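Lmo0651 protein (Listeria monocytogenes serovar 1/2a, PDB 6EP3) controls expression of the agr system and mediates virulence in this bacterium, probably by binding regulatory DNA as a GntR-family transcription factor. Local coordinates at residues Asp78-Val81 with Gln82-Thr86; Lys200-Lys203 with Ser204-Glu208; Glu118-Ser121 with Tyr122-Asp125; Phe163-Gly166 with Ile167-Phe170. All coordinates share one frame; numbering follows the deposited sequence.

Contact 1: residues Asp78-Val81 with Gln82-Thr86. With SO4 (sulfate ion), chain Q; EDO (1,2-ethanediol), chain L.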
# COMPACT_ATOMS: atom_id res chain seq x y z
N ASP B 78 16.34 -10.04 2.99
CA ASP B 78 15.67 -10.18 1.70
C ASP B 78 14.36 -9.41 1.66
O ASP B 78 14.06 -8.73 0.67
CB ASP B 78 15.43 -11.66 1.39
CG ASP B 78 16.70 -12.38 0.96
OD1 ASP B 78 17.58 -11.73 0.36
OD2 ASP B 78 16.81 -13.59 1.22
N ARG B 79 13.56 -9.49 2.73
CA ARG B 79 12.32 -8.72 2.77
C ARG B 79 12.60 -7.23 2.84
O ARG B 79 11.88 -6.42 2.24
CB ARG B 79 11.47 -9.18 3.95
CG ARG B 79 10.89 -10.57 3.77
CD ARG B 79 10.17 -11.04 5.01
NE ARG B 79 9.69 -12.41 4.86
CZ ARG B 79 8.89 -13.03 5.73
NH1 ARG B 79 8.47 -12.39 6.82
NH2 ARG B 79 8.51 -14.28 5.51
N TYR B 80 13.65 -6.84 3.57
CA TYR B 80 14.07 -5.44 3.60
C TYR B 80 14.38 -4.94 2.19
O TYR B 80 13.93 -3.86 1.79
CB TYR B 80 15.29 -5.27 4.50
CG TYR B 80 15.57 -3.85 4.94
CD1 TYR B 80 14.94 -3.30 6.04
CD2 TYR B 80 16.49 -3.06 4.25
CE1 TYR B 80 15.20 -2.00 6.45
CE2 TYR B 80 16.76 -1.76 4.64
CZ TYR B 80 16.12 -1.23 5.74
OH TYR B 80 16.38 0.06 6.14
N VAL B 81 15.10 -5.75 1.41
CA VAL B 81 15.44 -5.36 0.05
C VAL B 81 14.20 -5.32 -0.84
O VAL B 81 14.11 -4.48 -1.73
CB VAL B 81 16.53 -6.31 -0.50
CG1 VAL B 81 16.79 -6.06 -1.97
CG2 VAL B 81 17.82 -6.13 0.29
N GLN B 82 13.24 -6.21 -0.61
CA GLN B 82 11.99 -6.16 -1.38
C GLN B 82 11.23 -4.87 -1.11
O GLN B 82 10.74 -4.20 -2.04
CB GLN B 82 11.12 -7.38 -1.05
CG GLN B 82 11.64 -8.68 -1.63
CD GLN B 82 10.81 -9.89 -1.24
OE1 GLN B 82 10.12 -9.88 -0.22
NE2 GLN B 82 10.88 -10.94 -2.04
N LEU B 83 11.12 -4.50 0.17
CA LEU B 83 10.52 -3.22 0.54
C LEU B 83 11.27 -2.06 -0.11
O LEU B 83 10.65 -1.11 -0.61
CB LEU B 83 10.50 -3.07 2.06
CG LEU B 83 9.72 -4.18 2.77
CD1 LEU B 83 9.78 -4.03 4.29
CD2 LEU B 83 8.27 -4.20 2.29
N MET B 84 12.60 -2.14 -0.13
CA MET B 84 13.38 -1.05 -0.72
C MET B 84 13.20 -0.99 -2.23
O MET B 84 13.20 0.11 -2.81
CB MET B 84 14.85 -1.22 -0.36
CG MET B 84 15.29 -0.34 0.79
SD MET B 84 17.07 -0.11 0.86
CE MET B 84 17.63 -1.80 0.80
N GLU B 85 13.01 -2.13 -2.89
CA GLU B 85 12.72 -2.12 -4.32
C GLU B 85 11.38 -1.43 -4.58
O GLU B 85 11.25 -0.65 -5.54
CB GLU B 85 12.72 -3.54 -4.87
CG GLU B 85 14.08 -4.21 -4.84
CD GLU B 85 14.02 -5.68 -5.24
OE1 GLU B 85 15.09 -6.26 -5.51
OE2 GLU B 85 12.91 -6.24 -5.29
N THR B 86 10.38 -1.71 -3.75
CA THR B 86 9.11 -1.00 -3.88
C THR B 86 9.32 0.51 -3.73
O THR B 86 8.85 1.31 -4.55
CB THR B 86 8.10 -1.52 -2.86
OG1 THR B 86 7.85 -2.91 -3.10
CG2 THR B 86 6.80 -0.74 -2.94
S SO4 Q . 9.13 -14.67 1.75
O1 SO4 Q . 10.05 -15.30 0.81
O2 SO4 Q . 7.77 -15.13 1.49
O3 SO4 Q . 9.52 -15.02 3.11
O4 SO4 Q . 9.18 -13.22 1.58
C1 EDO L . 15.73 3.39 2.96
O1 EDO L . 17.12 3.34 3.28
C2 EDO L . 14.99 2.33 3.78
O2 EDO L . 15.22 2.58 5.17
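A Met-aromatic contact joins Y80 and M84, one turn apart near the start of helix 77-101, the first helix after the winged-helix strands. M84 SD stands 5.2 Å from the centroid of the Y80 ring and well off its normal, while the methyl comes closer, with M84 CE 3.8 Å from Y80 CD2. A bend in the last torsion of M84 (chi3 -52°) brings CE beside the ring. The hydroxyl accepts from an ethanediol, EDO O2 to Y80 OH 2.9 Å; H133 and H134 bind the same molecule. R79 extends outward instead and grips a sulfate which, like the ethanediol, probably comes from the crystallisation liquor: R79 NH2 to sulfate O3 is 2.7 Å, and R79 NE to the same O3 is 3.1 Å. This oxygen lies in the guanidinium plane. D72 forms a salt bridge with NH2, and I74 O accepts from NH1. E85 forms a salt bridge with K97 of the second subunit. The helix thus turns V81, L83, M84 and the Y80 ring inward, the Y80 hydroxyl meeting a polar partner, while sulfate, D72 and I74 O orient the R79 guanidinium and the two anions probably balance its charge.

Contact 2: residues Lys200-Lys203 with Ser204-Glu208; sequences KTIK and SMFAE
I202 and F206 form an i, i+4 ridge on the inward side of helix 195-219, the last helix of the chain. Their side chains lie alongside each other and point the same way. I202 CG2 meets the phenyl ring at its edge, in the ring plane, 3.6 Å from F206 CE2. The first torsion of I202 (chi1 -65°) sets CG1 beside the backbone N and so leaves the CG2 methyl anti to that N, on the side of the F206 ring. A second neighbour at the same edge is the I202 carbonyl, whose O lies 3.1 Å from F206 CD2. That oxygen also accepts the backbone bond from F206 N, at 3.0 Å and an N-H...O angle of 165°, so the ring edge sits close to a carbonyl already engaged. Helix 77-101 faces this ridge: V91 packs on I202, and I87 and E88 pack on F206. A branched aliphatic chain and a flat ring suit the seam because they fill it without needing polar partners. K203 runs fully extended at the exposed surface, touching E88 along the rim of the seam, and A207 is exposed too. T201 packs on K182, I186 and L189 of helix 173-192, its OG1 bonded to L197 O one turn back. The chemistry is that of an amphipathic helix: hydrophobic contact inside, charge toward solvent.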
# COMPACT_ATOMS: atom_id res chain seq x y z
N LYS B 200 19.87 8.43 -11.63
CA LYS B 200 20.95 7.47 -11.46
C LYS B 200 21.61 7.62 -10.09
O LYS B 200 22.07 6.62 -9.52
CB LYS B 200 21.97 7.61 -12.59
CG LYS B 200 21.36 7.42 -13.98
CD LYS B 200 20.41 6.21 -14.01
CE LYS B 200 20.52 5.42 -15.31
NZ LYS B 200 21.06 4.05 -15.10
N THR B 201 21.62 8.82 -9.52
CA THR B 201 22.12 8.99 -8.16
C THR B 201 21.20 8.30 -7.16
O THR B 201 21.67 7.67 -6.20
CB THR B 201 22.26 10.47 -7.82
OG1 THR B 201 23.01 11.13 -8.85
CG2 THR B 201 22.98 10.64 -6.50
N ILE B 202 19.89 8.43 -7.35
CA ILE B 202 18.92 7.72 -6.51
C ILE B 202 19.16 6.22 -6.59
O ILE B 202 19.17 5.51 -5.57
CB ILE B 202 17.49 8.07 -6.94
CG1 ILE B 202 17.19 9.55 -6.69
CG2 ILE B 202 16.48 7.18 -6.23
CD1 ILE B 202 15.89 10.01 -7.30
N LYS B 203 19.35 5.72 -7.81
CA LYS B 203 19.58 4.29 -8.00
C LYS B 203 20.86 3.85 -7.31
O LYS B 203 20.89 2.79 -6.66
CB LYS B 203 19.63 3.98 -9.50
CG LYS B 203 20.10 2.58 -9.84
CD LYS B 203 19.92 2.29 -11.32
CE LYS B 203 20.31 0.85 -11.65
NZ LYS B 203 20.14 0.54 -13.10
N SER B 204 21.92 4.65 -7.40
CA SER B 204 23.18 4.33 -6.74
C SER B 204 23.01 4.32 -5.22
O SER B 204 23.54 3.43 -4.54
CB SER B 204 24.26 5.33 -7.15
OG SER B 204 25.39 5.23 -6.31
N MET B 205 22.29 5.30 -4.69
CA MET B 205 22.02 5.35 -3.25
C MET B 205 21.33 4.07 -2.80
O MET B 205 21.74 3.44 -1.81
CB MET B 205 21.15 6.57 -2.93
CG MET B 205 20.94 6.83 -1.45
SD MET B 205 19.77 8.16 -1.11
CE MET B 205 18.26 7.45 -1.78
N PHE B 206 20.27 3.67 -3.51
CA PHE B 206 19.53 2.49 -3.11
C PHE B 206 20.37 1.23 -3.26
O PHE B 206 20.30 0.32 -2.42
CB PHE B 206 18.24 2.38 -3.93
CG PHE B 206 17.10 3.17 -3.36
CD1 PHE B 206 16.33 2.67 -2.33
CD2 PHE B 206 16.81 4.44 -3.85
CE1 PHE B 206 15.28 3.41 -1.80
CE2 PHE B 206 15.77 5.18 -3.32
CZ PHE B 206 15.01 4.67 -2.30
N ALA B 207 21.21 1.16 -4.30
CA ALA B 207 22.06 -0.02 -4.48
C ALA B 207 23.06 -0.15 -3.35
O ALA B 207 23.28 -1.25 -2.82
CB ALA B 207 22.78 0.06 -5.83
N GLU B 208 23.67 0.97 -2.94
CA GLU B 208 24.63 0.91 -1.85
C GLU B 208 23.95 0.56 -0.54
O GLU B 208 24.48 -0.22 0.26
CB GLU B 208 25.39 2.23 -1.74
CG GLU B 208 26.39 2.28 -0.60
CD GLU B 208 27.45 1.21 -0.70
OE1 GLU B 208 27.84 0.85 -1.84
OE2 GLU B 208 27.91 0.72 0.35

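Contact 3: residues Glu118-Ser121 with Tyr122-Asp125. With SO4 (sulfate ion), chain S.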
# COMPACT_ATOMS: atom_id res chain seq x y z
N GLU B 118 21.07 15.91 8.07
CA GLU B 118 22.38 16.37 8.51
C GLU B 118 22.40 16.67 10.00
O GLU B 118 23.34 16.30 10.71
CB GLU B 118 22.78 17.62 7.72
CG GLU B 118 23.61 17.35 6.48
CD GLU B 118 23.89 18.61 5.69
OE1 GLU B 118 22.97 19.45 5.57
OE2 GLU B 118 25.02 18.78 5.20
N ARG B 119 21.36 17.35 10.50
CA ARG B 119 21.32 17.76 11.89
C ARG B 119 21.27 16.55 12.82
O ARG B 119 22.01 16.48 13.81
CB ARG B 119 20.12 18.66 12.13
CG ARG B 119 19.88 18.98 13.60
CD ARG B 119 18.91 20.14 13.76
NE ARG B 119 17.51 19.74 13.72
CZ ARG B 119 16.78 19.48 14.80
NH1 ARG B 119 17.33 19.59 16.01
NH2 ARG B 119 15.51 19.13 14.69
N PHE B 120 20.39 15.59 12.52
CA PHE B 120 20.28 14.44 13.40
C PHE B 120 21.51 13.54 13.32
O PHE B 120 21.89 12.92 14.31
CB PHE B 120 18.99 13.68 13.08
CG PHE B 120 17.75 14.37 13.58
CD1 PHE B 120 17.68 14.81 14.90
CD2 PHE B 120 16.68 14.61 12.74
CE1 PHE B 120 16.55 15.45 15.37
CE2 PHE B 120 15.55 15.26 13.21
CZ PHE B 120 15.48 15.68 14.52
N SER B 121 22.18 13.50 12.16
CA SER B 121 23.46 12.80 12.09
C SER B 121 24.52 13.50 12.93
O SER B 121 25.33 12.84 13.59
CB SER B 121 23.92 12.68 10.64
OG SER B 121 25.10 11.90 10.56
N TYR B 122 24.52 14.83 12.93
CA TYR B 122 25.47 15.56 13.76
C TYR B 122 25.19 15.33 15.24
O TYR B 122 26.13 15.23 16.05
CB TYR B 122 25.42 17.05 13.42
CG TYR B 122 26.20 17.93 14.37
CD1 TYR B 122 27.56 18.12 14.21
CD2 TYR B 122 25.56 18.59 15.42
CE1 TYR B 122 28.28 18.93 15.08
CE2 TYR B 122 26.27 19.39 16.29
CZ TYR B 122 27.62 19.56 16.12
OH TYR B 122 28.32 20.37 16.99
N LEU B 123 23.92 15.24 15.62
CA LEU B 123 23.54 15.03 17.01
C LEU B 123 23.60 13.56 17.43
O LEU B 123 23.41 13.28 18.62
CB LEU B 123 22.14 15.57 17.27
CG LEU B 123 21.92 17.07 17.07
CD1 LEU B 123 20.44 17.40 17.17
CD2 LEU B 123 22.72 17.87 18.10
N THR B 124 23.82 12.63 16.50
CA THR B 124 23.86 11.20 16.80
C THR B 124 22.54 10.74 17.42
O THR B 124 22.51 10.04 18.43
CB THR B 124 25.05 10.84 17.69
OG1 THR B 124 26.20 11.58 17.28
CG2 THR B 124 25.37 9.35 17.60
N ASP B 125 21.45 11.15 16.79
CA ASP B 125 20.09 10.76 17.16
C ASP B 125 19.63 9.77 16.09
O ASP B 125 19.18 10.17 15.02
CB ASP B 125 19.18 11.98 17.24
CG ASP B 125 17.84 11.68 17.89
OD1 ASP B 125 17.38 10.51 17.83
OD2 ASP B 125 17.23 12.62 18.44
S SO4 S . 14.21 20.56 18.47
O1 SO4 S . 13.24 19.59 17.97
O2 SO4 S . 15.56 20.06 18.24
O3 SO4 S . 14.01 20.76 19.90
O4 SO4 S . 14.04 21.83 17.77
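L123 CD1 approaches the R119 guanidinium obliquely, 4.0 Å from R119 NH1, while F120 CE1 sits over one face of that R119 group, 3.8 Å above the plane and toward its rim. At the guanidinium edge, R119 NH1 donates to sulfate O2 over 2.9 Å; the ion probably came from the crystallisation liquor. R119 also forms a salt bridge through NE with E116, so its charge is shared between two anionic partners. The bend in its chain at chi3 (85°) swings the guanidinium beside F120, and the aliphatic part is not idle either, since R119 CG packs 3.9 Å from L123 CD1. The F120 ring meets D125 on a slant: F120 CD1 is 4.0 Å from D125 CB, and the carboxylate is turned 76° from the ring plane. The Y122 ring has R119 O at its edge, near its plane. Helix 107-123 ends here in a Schellman motif. T124 takes a positive phi (59°), an uncommon choice for a branched residue, and the chain folds back so that D125 N donates almost straight to F120 O at 3.1 Å. T124 N makes a weak bond to S121 O, 3.3 Å long. D125 then serves as N-cap of helix 126-142: its short carboxylate caps a backbone N just beyond, and D125 OD2 accepts from the side-chain ND2 of N128. F120 rests on N128, Y129 and A132 of that helix, so the aromatic residue at the turn packs one helix against the next. S121, buried against Y129, uses its OG to bond R176 NE of helix 173-192.

Contact 4: residues Phe163-Gly166 with Ile167-Phe170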
# COMPACT_ATOMS: atom_id res chain seq x y z
N PHE B 163 10.04 -3.64 12.43
CA PHE B 163 10.30 -5.07 12.29
C PHE B 163 11.60 -5.40 11.57
O PHE B 163 11.81 -6.57 11.21
CB PHE B 163 9.14 -5.76 11.56
CG PHE B 163 7.81 -5.59 12.24
CD1 PHE B 163 6.86 -4.73 11.72
CD2 PHE B 163 7.50 -6.31 13.38
CE1 PHE B 163 5.63 -4.58 12.34
CE2 PHE B 163 6.28 -6.16 14.00
CZ PHE B 163 5.34 -5.29 13.48
N SER B 164 12.49 -4.43 11.35
CA SER B 164 13.79 -4.72 10.75
C SER B 164 14.88 -4.11 11.62
O SER B 164 14.62 -3.25 12.47
CB SER B 164 13.90 -4.17 9.33
OG SER B 164 14.20 -2.79 9.35
N ASP B 165 16.10 -4.59 11.42
CA ASP B 165 17.29 -4.00 12.01
C ASP B 165 17.99 -3.05 11.05
O ASP B 165 19.16 -2.72 11.26
CB ASP B 165 18.26 -5.08 12.47
CG ASP B 165 17.69 -5.95 13.58
OD1 ASP B 165 17.63 -7.18 13.39
OD2 ASP B 165 17.32 -5.41 14.63
N GLY B 166 17.30 -2.60 10.00
CA GLY B 166 17.91 -1.75 9.00
C GLY B 166 18.44 -0.44 9.54
O GLY B 166 19.32 0.17 8.91
N ILE B 167 17.95 0.01 10.69
CA ILE B 167 18.45 1.25 11.28
C ILE B 167 19.87 1.06 11.79
O ILE B 167 20.65 2.03 11.82
CB ILE B 167 17.50 1.72 12.40
CG1 ILE B 167 17.88 3.13 12.87
CG2 ILE B 167 17.51 0.73 13.57
CD1 ILE B 167 16.93 3.70 13.90
N ASN B 168 20.25 -0.16 12.16
CA ASN B 168 21.60 -0.42 12.65
C ASN B 168 22.66 -0.04 11.63
O ASN B 168 23.79 0.31 11.99
CB ASN B 168 21.74 -1.88 13.06
CG ASN B 168 20.88 -2.24 14.25
OD1 ASN B 168 20.23 -1.38 14.84
ND2 ASN B 168 20.87 -3.52 14.61
N MET B 169 22.32 -0.11 10.34
CA MET B 169 23.22 0.32 9.28
C MET B 169 23.70 1.75 9.50
O MET B 169 24.87 2.08 9.25
CB MET B 169 22.49 0.19 7.94
CG MET B 169 23.22 0.72 6.73
SD MET B 169 22.09 0.67 5.31
CE MET B 169 20.54 1.11 6.07
N PHE B 170 22.82 2.61 10.00
CA PHE B 170 23.17 4.01 10.23
C PHE B 170 23.86 4.24 11.57
O PHE B 170 24.07 5.39 11.96
CB PHE B 170 21.91 4.88 10.10
CG PHE B 170 21.29 4.82 8.74
CD1 PHE B 170 21.99 5.27 7.63
CD2 PHE B 170 20.01 4.31 8.56
CE1 PHE B 170 21.42 5.22 6.37
CE2 PHE B 170 19.44 4.25 7.30
CZ PHE B 170 20.15 4.71 6.21
O HOH W 1 15.23 -0.85 11.69
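From D165 to F170 the backbone winds into a short turn whose bonds span three residues: N168 N donates to D165 O at 2.9 Å from well above the carbonyl plane, 47° out of it and off the lone pairs, and M169 N makes a weak bond to G166 O. The D165 and N168 side chains lie side by side, pointing the same way, with carboxylate and amide planes 22° apart; N168 ND2 comes 3.7 Å from D165 CB. Both polar residues suit this outer side of the loop. M169 reaches inward instead. Its chain bends at the last torsion (chi3 37°), laying M169 CE 3.2 Å from G166 O, and it packs among I175, L209 and L216. The loop connects helix 147-163 to helix 173-192, and an ST turn opens it: S164 OG accepts from G166 N at 3.2 Å. The same hydroxyl is bonded to M160 O at the end of the preceding helix, so one small side chain ties the helix to the loop. A water extends the link, donating to S164 O over 2.6 Å and accepting from I167 N at 3.0 Å; it spans the turn where the backbone groups do not meet directly. G166, without a side chain, lets the buried chain pass close to Y80 of helix 77-101. F170 CD2 lies 4.2 Å from G166 O, and its ring makes edge-to-face stacks with Y129 and H133, both on helix 126-142, while its own carbonyl accepts from R176 NH1.

In the fold
Contacts 1, 2 and 4 are partly buried; contact 3 lies at the surface. Contacts 1 and 2 lie on the packed helices 77-101 and 195-219 and touch each other, M84 O lying 4.0 Å from F206 CE1; both turn apolar groups inward. Contact 1 also reaches the second subunit, whereas no other chain of the assembly touches the rest. Contact 4, a loop, meets contact 1 where Y80 CE1 comes 3.2 Å from S164 OG, and it relies on a hydroxyl, a water and short turns rather than regular helix bonds. Contact 3 ends one helix while capping the next; its nearest atoms are about 7 Å from contact 4, and R176 ties the two together.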